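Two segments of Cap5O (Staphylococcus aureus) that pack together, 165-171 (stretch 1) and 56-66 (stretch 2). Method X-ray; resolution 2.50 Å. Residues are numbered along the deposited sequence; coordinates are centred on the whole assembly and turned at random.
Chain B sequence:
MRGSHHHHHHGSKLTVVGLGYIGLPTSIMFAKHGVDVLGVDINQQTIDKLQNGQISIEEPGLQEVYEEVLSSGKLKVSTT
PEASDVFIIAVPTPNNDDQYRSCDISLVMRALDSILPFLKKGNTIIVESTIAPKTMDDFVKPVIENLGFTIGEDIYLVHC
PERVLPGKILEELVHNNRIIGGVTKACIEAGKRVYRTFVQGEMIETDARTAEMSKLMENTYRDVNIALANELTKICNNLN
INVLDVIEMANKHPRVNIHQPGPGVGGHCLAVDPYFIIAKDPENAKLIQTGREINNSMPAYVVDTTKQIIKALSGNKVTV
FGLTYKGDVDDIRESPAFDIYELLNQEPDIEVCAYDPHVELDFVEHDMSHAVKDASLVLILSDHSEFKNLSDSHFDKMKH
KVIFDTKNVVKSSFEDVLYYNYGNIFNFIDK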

# COMPACT_ATOMS: atom_id res chain seq x y z
N LEU B 165 20.80 8.04 -9.35
CA LEU B 165 20.94 8.57 -8.00
C LEU B 165 21.81 9.83 -8.09
O LEU B 165 23.02 9.70 -8.31
CB LEU B 165 21.64 7.54 -7.08
CG LEU B 165 21.43 7.66 -5.57
CD1 LEU B 165 21.48 6.30 -4.93
CD2 LEU B 165 22.46 8.58 -4.91
N PRO B 166 21.24 11.04 -7.93
CA PRO B 166 22.08 12.25 -7.99
C PRO B 166 23.14 12.29 -6.88
O PRO B 166 22.91 11.86 -5.75
CB PRO B 166 21.08 13.40 -7.88
CG PRO B 166 19.75 12.77 -8.23
CD PRO B 166 19.82 11.38 -7.70
N GLY B 167 24.34 12.72 -7.27
CA GLY B 167 25.53 12.77 -6.41
C GLY B 167 26.37 11.52 -6.55
O GLY B 167 27.58 11.57 -6.30
N LYS B 168 25.74 10.42 -7.00
CA LYS B 168 26.37 9.11 -7.19
C LYS B 168 25.96 8.47 -8.51
O LYS B 168 25.89 7.24 -8.58
CB LYS B 168 25.99 8.15 -6.02
CG LYS B 168 26.50 8.56 -4.64
CD LYS B 168 28.03 8.42 -4.53
CE LYS B 168 28.70 9.63 -3.94
NZ LYS B 168 30.10 9.74 -4.42
N ILE B 169 25.67 9.29 -9.56
CA ILE B 169 25.18 8.83 -10.87
C ILE B 169 26.02 7.74 -11.52
O ILE B 169 25.47 6.68 -11.84
CB ILE B 169 24.81 9.97 -11.88
CG1 ILE B 169 23.58 10.78 -11.39
CG2 ILE B 169 24.55 9.39 -13.28
CD1 ILE B 169 23.38 12.16 -12.11
N LEU B 170 27.32 8.01 -11.73
CA LEU B 170 28.22 7.05 -12.37
C LEU B 170 28.38 5.77 -11.59
O LEU B 170 28.28 4.69 -12.19
CB LEU B 170 29.60 7.65 -12.72
CG LEU B 170 29.63 8.78 -13.78
CD1 LEU B 170 31.07 9.14 -14.12
CD2 LEU B 170 28.82 8.45 -15.03
N GLU B 171 28.57 5.86 -10.26
CA GLU B 171 28.67 4.65 -9.42
C GLU B 171 27.37 3.87 -9.51
O GLU B 171 27.41 2.68 -9.84
CB GLU B 171 29.14 4.90 -7.96
CG GLU B 171 28.99 6.31 -7.41
CD GLU B 171 30.07 7.33 -7.75
OE1 GLU B 171 31.25 7.07 -7.41
OE2 GLU B 171 29.73 8.41 -8.29
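Stretch 2 56-66: SIEEPGLQEVY

A carboxylate pushed into the exposed amides at the start of a helix is a familiar way of fastening one loop to another, and these two segments of Cap5O show how shape supports the chemistry. Stretch 1 makes a type II beta turn from L165 to K168, closed by K168 N to L165 O at 3.1 Å, and enters a helix at I169 with K168 as its N-cap. Stretch 2 is built similarly: an extended run through I57, E58, E59 and P60 leads to G61, the N-cap of a helix that begins at L62. The two pass from loop to helix in the same order, so G167 lies nearest E59 (CA to CA 5.9 Å) and, farther along, L170 nearest L62 (CA to CA 8.1 Å).

The principal bump is E59, whose side chain (chi1 t, chi2 p) reaches the hollow where the turn gives way to the helix. Its two oxygens share the work: G167 N donates to E59 OE1 at 2.7 Å, and I169 N donates to E59 OE2 at 3.1 Å. A water extends this grip, donating to E59 OE2 at 2.5 Å and accepting from L170 N at 3.2 Å. G167, with a positive phi of 94°, offers no side chain here, and P60 rests beside its backbone, CG lying 4.2 Å from G167 CA.

Apolar contacts lie beside this polar centre and farther along the helix. I169 points toward stretch 2, and its CD1 comes within 3.4 Å of E59 OE1 and, more loosely, 4.4 Å of I57 CD1. One residue on, L170 supplies the return bump: its CD1 rests over the dip between L62 and V65, 3.8 Å from both L62 CD1 and V65 CG2. These two residues lie almost one turn apart on their helix, leaving a shallow dip for the end of L170, whose CD2 also lies 3.8 Å from L62 CD1.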

# COMPACT_ATOMS: atom_id res chain seq x y z
N SER B 56 26.25 19.87 -19.39
CA SER B 56 24.98 20.58 -19.39
C SER B 56 24.14 20.29 -18.13
O SER B 56 23.08 20.88 -17.96
CB SER B 56 24.20 20.23 -20.65
OG SER B 56 24.03 18.82 -20.74
N ILE B 57 24.61 19.39 -17.25
CA ILE B 57 23.92 19.00 -16.01
C ILE B 57 24.80 19.29 -14.77
O ILE B 57 26.00 19.52 -14.89
CB ILE B 57 23.34 17.54 -16.03
CG1 ILE B 57 24.44 16.45 -16.00
CG2 ILE B 57 22.38 17.31 -17.19
CD1 ILE B 57 24.09 15.22 -15.23
N GLU B 58 24.17 19.29 -13.60
CA GLU B 58 24.81 19.52 -12.32
C GLU B 58 24.98 18.15 -11.63
O GLU B 58 24.00 17.54 -11.19
CB GLU B 58 24.01 20.57 -11.50
CG GLU B 58 23.88 20.39 -9.99
CD GLU B 58 24.84 21.18 -9.11
OE1 GLU B 58 24.85 22.43 -9.20
OE2 GLU B 58 25.54 20.54 -8.29
N GLU B 59 26.21 17.62 -11.67
CA GLU B 59 26.58 16.39 -11.01
C GLU B 59 28.07 16.47 -10.61
O GLU B 59 28.93 16.51 -11.50
CB GLU B 59 26.30 15.15 -11.89
CG GLU B 59 26.80 13.82 -11.32
CD GLU B 59 26.14 13.22 -10.09
OE1 GLU B 59 25.06 13.72 -9.66
OE2 GLU B 59 26.68 12.21 -9.59
N PRO B 60 28.39 16.45 -9.29
CA PRO B 60 29.80 16.48 -8.85
C PRO B 60 30.66 15.40 -9.48
O PRO B 60 30.25 14.24 -9.57
CB PRO B 60 29.72 16.16 -7.36
CG PRO B 60 28.31 15.81 -7.05
CD PRO B 60 27.48 16.42 -8.13
N GLY B 61 31.86 15.78 -9.86
CA GLY B 61 32.83 14.87 -10.45
C GLY B 61 32.65 14.51 -11.91
O GLY B 61 33.57 13.97 -12.51
N LEU B 62 31.47 14.81 -12.49
CA LEU B 62 31.16 14.46 -13.88
C LEU B 62 31.96 15.27 -14.89
O LEU B 62 32.43 14.70 -15.88
CB LEU B 62 29.65 14.49 -14.17
CG LEU B 62 29.18 13.78 -15.45
CD1 LEU B 62 29.23 12.26 -15.31
CD2 LEU B 62 27.77 14.23 -15.87
N GLN B 63 32.14 16.58 -14.63
CA GLN B 63 32.91 17.50 -15.48
C GLN B 63 34.31 16.94 -15.78
O GLN B 63 34.75 16.99 -16.93
CB GLN B 63 33.02 18.88 -14.81
CG GLN B 63 33.79 19.93 -15.61
CD GLN B 63 33.16 20.27 -16.94
OE1 GLN B 63 33.71 19.94 -17.98
NE2 GLN B 63 32.01 20.94 -16.92
N GLU B 64 34.97 16.36 -14.75
CA GLU B 64 36.29 15.73 -14.79
C GLU B 64 36.29 14.52 -15.72
O GLU B 64 37.21 14.36 -16.51
CB GLU B 64 36.63 15.27 -13.38
CG GLU B 64 38.10 15.08 -13.05
CD GLU B 64 38.39 15.00 -11.56
OE1 GLU B 64 37.53 15.44 -10.76
OE2 GLU B 64 39.46 14.48 -11.20
N VAL B 65 35.25 13.67 -15.61
CA VAL B 65 35.09 12.45 -16.42
C VAL B 65 34.80 12.85 -17.85
O VAL B 65 35.41 12.28 -18.77
CB VAL B 65 34.00 11.50 -15.85
CG1 VAL B 65 34.08 10.13 -16.51
CG2 VAL B 65 34.12 11.37 -14.34
N TYR B 66 33.90 13.86 -18.04
CA TYR B 66 33.55 14.40 -19.35
C TYR B 66 34.77 14.96 -20.09
O TYR B 66 34.90 14.74 -21.29
CB TYR B 66 32.48 15.50 -19.21
CG TYR B 66 32.06 16.10 -20.54
CD1 TYR B 66 31.51 15.32 -21.54
CD2 TYR B 66 32.29 17.45 -20.81
CE1 TYR B 66 31.16 15.86 -22.77
CE2 TYR B 66 31.95 18.00 -22.04
CZ TYR B 66 31.38 17.20 -23.02
OH TYR B 66 31.01 17.73 -24.22
O HOH W 1 28.48 10.60 -10.36